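Local coordinates for beta-xylanase (Roseburia intestinalis L1-82, PDB 6SGF), which binds xylan weakly through this carbohydrate-binding module (CBM86), one domain of a larger enzyme that probably cleaves internal beta-1,4-xylosidic linkages, at residues D27-A35 with N118-V126. Numbering follows the deposited sequence.
Sequences DGQWKLSFA and NATVSLVSV. With CD (cadmium ion), chain O.
Phe-34 sets the edge of its ring against Val-121, CE1 lying 3.8 Å from CG1, where strands 29-34 and 119-126 pair antiparallel in one sheet of the beta-sandwich of this xylan-binding module. The same methyl meets CD1 of Leu-32, whose side chain runs alongside Val-121; with CG1 between backbone N and carbonyl carbon (chi1 66°), the valine offers one branch to both neighbours. Trp-30, Leu-32, Phe-34, Ala-119, Val-121 and Leu-123 share this apolar face. Leu-32 packs on Val-41 and Trp-43 of strand 40-50 in the other sheet, and Leu-123 on Trp-43, which suits branched aliphatic residues; small Ala-119 fits beside Phe-34. The Trp-30 indole leads away from Leu-123 to meet the Trp-43 ring, its NE1 hydrogen-bonded to Leu-14 O. Between the strands, Leu-32 N donates to Val-121 O at 2.8 Å.

Lys-31, Ser-33, Thr-120 and Ser-122 make the opposite face polar. Near its end Gln-29, extended beyond CG, lies side by side with Val-124, its NE2 3.7 Å from CG2, and hydrogen-bonds through NE2 to Asp-27 O of the second subunit. Its OE1 accepts a weak bond from Lys-31 NZ at 3.3 Å, the lysine chain bending at its last torsion to arrive there. With an alanine at Gln-29, the second subunit's Asp-27 carbonyl is likely to lose its amide partner and the Lys-31 ammonium to swing more freely. Compact Ser-122 leaves room for a water that donates to Gln-29 OE1 at 2.6 Å and lies 2.9 Å from Ser-122 OG, hydrogen-bonded to both.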
loop_
_atom_site.group_PDB
_atom_site.type_symbol
_atom_site.label_atom_id
_atom_site.label_comp_id
_atom_site.label_asym_id
_atom_site.label_seq_id
_atom_site.Cartn_x
_atom_site.Cartn_y
_atom_site.Cartn_z
ATOM N N ASP B 27 -11.017 -3.510 -4.444
ATOM C CA ASP B 27 -10.609 -2.119 -4.243
ATOM C C ASP B 27 -9.194 -2.051 -3.672
ATOM O O ASP B 27 -8.877 -1.215 -2.831
ATOM C CB ASP B 27 -11.627 -1.391 -3.353
ATOM C CG ASP B 27 -12.988 -1.268 -4.028
ATOM O OD1 ASP B 27 -13.036 -1.472 -5.241
ATOM O OD2 ASP B 27 -14.001 -0.985 -3.378
ATOM N N GLY B 28 -8.338 -2.950 -4.145
ATOM C CA GLY B 28 -6.943 -2.967 -3.788
ATOM C C GLY B 28 -6.625 -3.485 -2.394
ATOM O O GLY B 28 -5.473 -3.415 -1.979
ATOM N N GLN B 29 -7.602 -4.026 -1.674
ATOM C CA GLN B 29 -7.389 -4.560 -0.332
ATOM C C GLN B 29 -7.866 -6.005 -0.237
ATOM O O GLN B 29 -8.787 -6.425 -0.933
ATOM C CB GLN B 29 -8.142 -3.715 0.702
ATOM C CG GLN B 29 -7.676 -2.268 0.674
ATOM C CD GLN B 29 -8.398 -1.388 1.681
ATOM O OE1 GLN B 29 -9.417 -1.791 2.261
ATOM N NE2 GLN B 29 -7.894 -0.170 1.859
ATOM N N TRP B 30 -7.224 -6.774 0.631
ATOM C CA TRP B 30 -7.715 -8.111 0.933
ATOM C C TRP B 30 -8.805 -7.954 1.992
ATOM O O TRP B 30 -8.506 -7.600 3.135
ATOM C CB TRP B 30 -6.579 -9.008 1.425
ATOM C CG TRP B 30 -5.806 -9.705 0.345
ATOM C CD1 TRP B 30 -4.500 -9.498 0.004
ATOM C CD2 TRP B 30 -6.300 -10.709 -0.547
ATOM N NE1 TRP B 30 -4.140 -10.329 -1.034
ATOM C CE2 TRP B 30 -5.233 -11.072 -1.399
ATOM C CE3 TRP B 30 -7.549 -11.333 -0.715
ATOM C CZ2 TRP B 30 -5.372 -12.038 -2.403
ATOM C CZ3 TRP B 30 -7.683 -12.294 -1.718
ATOM C CH2 TRP B 30 -6.596 -12.645 -2.534
ATOM N N LYS B 31 -10.068 -8.211 1.610
ATOM C CA LYS B 31 -11.218 -8.062 2.493
ATOM C C LYS B 31 -11.533 -9.426 3.103
ATOM O O LYS B 31 -11.749 -10.402 2.382
ATOM C CB LYS B 31 -12.427 -7.484 1.745
ATOM C CG LYS B 31 -12.134 -6.099 1.119
ATOM C CD LYS B 31 -13.320 -5.192 0.975
ATOM C CE LYS B 31 -12.871 -3.830 0.436
ATOM N NZ LYS B 31 -12.455 -2.914 1.492
ATOM N N LEU B 32 -11.497 -9.504 4.429
ATOM C CA LEU B 32 -11.593 -10.777 5.112
ATOM C C LEU B 32 -12.840 -10.828 5.982
ATOM O O LEU B 32 -13.259 -9.813 6.565
ATOM C CB LEU B 32 -10.357 -11.032 5.990
ATOM C CG LEU B 32 -8.995 -10.728 5.376
ATOM C CD1 LEU B 32 -7.925 -10.915 6.459
ATOM C CD2 LEU B 32 -8.709 -11.559 4.153
ATOM N N SER B 33 -13.414 -12.032 6.068
ATOM C CA SER B 33 -14.537 -12.306 6.946
ATOM C C SER B 33 -14.285 -13.618 7.686
ATOM O O SER B 33 -13.935 -14.626 7.071
ATOM C CB SER B 33 -15.855 -12.387 6.162
ATOM O OG SER B 33 -16.913 -12.212 7.069
ATOM N N PHE B 34 -14.506 -13.605 8.993
ATOM C CA PHE B 34 -14.189 -14.760 9.823
ATOM C C PHE B 34 -15.465 -15.295 10.461
ATOM O O PHE B 34 -16.212 -14.546 11.097
ATOM C CB PHE B 34 -13.217 -14.419 10.935
ATOM C CG PHE B 34 -11.986 -13.710 10.492
ATOM C CD1 PHE B 34 -11.952 -12.321 10.503
ATOM C CD2 PHE B 34 -10.861 -14.411 10.145
ATOM C CE1 PHE B 34 -10.811 -11.643 10.115
ATOM C CE2 PHE B 34 -9.697 -13.748 9.781
ATOM C CZ PHE B 34 -9.680 -12.351 9.785
ATOM N N ALA B 35 -15.707 -16.582 10.305
ATOM C CA ALA B 35 -16.913 -17.187 10.833
ATOM C C ALA B 35 -16.689 -17.977 12.113
ATOM O O ALA B 35 -17.624 -18.106 12.914
ATOM C CB ALA B 35 -17.502 -18.115 9.766
ATOM N N ASN B 118 -20.107 -10.518 12.660
ATOM C CA ASN B 118 -19.655 -9.387 11.836
ATOM C C ASN B 118 -18.166 -9.123 12.056
ATOM O O ASN B 118 -17.719 -7.990 12.277
ATOM C CB ASN B 118 -20.479 -8.131 12.115
ATOM C CG ASN B 118 -21.965 -8.310 11.779
ATOM O OD1 ASN B 118 -22.395 -9.368 11.315
ATOM N ND2 ASN B 118 -22.748 -7.263 12.017
ATOM N N ALA B 119 -17.401 -10.199 12.037
ATOM C CA ALA B 119 -15.960 -10.142 12.268
ATOM C C ALA B 119 -15.272 -9.988 10.919
ATOM O O ALA B 119 -15.152 -10.955 10.167
ATOM C CB ALA B 119 -15.494 -11.408 12.975
ATOM N N THR B 120 -14.860 -8.763 10.597
ATOM C CA THR B 120 -14.273 -8.460 9.302
ATOM C C THR B 120 -13.109 -7.494 9.502
ATOM O O THR B 120 -13.048 -6.756 10.492
ATOM C CB THR B 120 -15.318 -7.869 8.320
ATOM O OG1 THR B 120 -15.830 -6.640 8.827
ATOM C CG2 THR B 120 -16.503 -8.803 8.113
ATOM N N VAL B 121 -12.192 -7.503 8.536
ATOM C CA VAL B 121 -11.061 -6.575 8.507
ATOM C C VAL B 121 -10.522 -6.588 7.081
ATOM O O VAL B 121 -10.736 -7.539 6.328
ATOM C CB VAL B 121 -9.964 -6.958 9.536
ATOM C CG1 VAL B 121 -9.299 -8.309 9.172
ATOM C CG2 VAL B 121 -8.922 -5.860 9.619
ATOM N N SER B 122 -9.845 -5.511 6.693
ATOM C CA SER B 122 -9.155 -5.440 5.409
ATOM C C SER B 122 -7.656 -5.299 5.608
ATOM O O SER B 122 -7.209 -4.513 6.449
ATOM C CB SER B 122 -9.659 -4.258 4.595
ATOM O OG SER B 122 -11.031 -4.400 4.367
ATOM N N LEU B 123 -6.877 -6.039 4.819
ATOM C CA LEU B 123 -5.428 -5.891 4.820
ATOM C C LEU B 123 -5.040 -4.958 3.689
ATOM O O LEU B 123 -5.377 -5.222 2.532
ATOM C CB LEU B 123 -4.718 -7.240 4.671
ATOM C CG LEU B 123 -3.195 -7.141 4.528
ATOM C CD1 LEU B 123 -2.503 -6.688 5.787
ATOM C CD2 LEU B 123 -2.585 -8.437 4.056
ATOM N N VAL B 124 -4.293 -3.904 4.022
ATOM C CA VAL B 124 -3.820 -2.892 3.081
ATOM C C VAL B 124 -2.422 -3.197 2.587
ATOM O O VAL B 124 -2.148 -3.155 1.384
ATOM C CB VAL B 124 -3.866 -1.499 3.761
ATOM C CG1 VAL B 124 -3.266 -0.416 2.857
ATOM C CG2 VAL B 124 -5.287 -1.190 4.230
ATOM N N SER B 125 -1.501 -3.480 3.500
ATOM C CA SER B 125 -0.122 -3.675 3.102
ATOM C C SER B 125 0.626 -4.334 4.242
ATOM O O SER B 125 0.187 -4.286 5.393
ATOM C CB SER B 125 0.541 -2.351 2.752
ATOM O OG SER B 125 0.688 -1.527 3.890
ATOM N N VAL B 126 1.774 -4.909 3.903
ATOM C CA VAL B 126 2.730 -5.430 4.874
ATOM C C VAL B 126 4.109 -4.900 4.511
ATOM O O VAL B 126 4.518 -4.965 3.349
ATOM C CB VAL B 126 2.734 -6.967 4.910
ATOM C CG1 VAL B 126 3.714 -7.450 6.004
ATOM C CG2 VAL B 126 1.311 -7.496 5.156
HETATM CD CD CD O . -15.495 -1.031 -5.548
HETATM O O HOH W 1 -3.998 -1.844 -0.429
HETATM O O HOH W 2 -11.441 -1.622 3.833
HETATM O O HOH W 3 -18.346 -13.030 11.470
HETATM O O HOH W 4 -16.631 -2.316 -3.356
#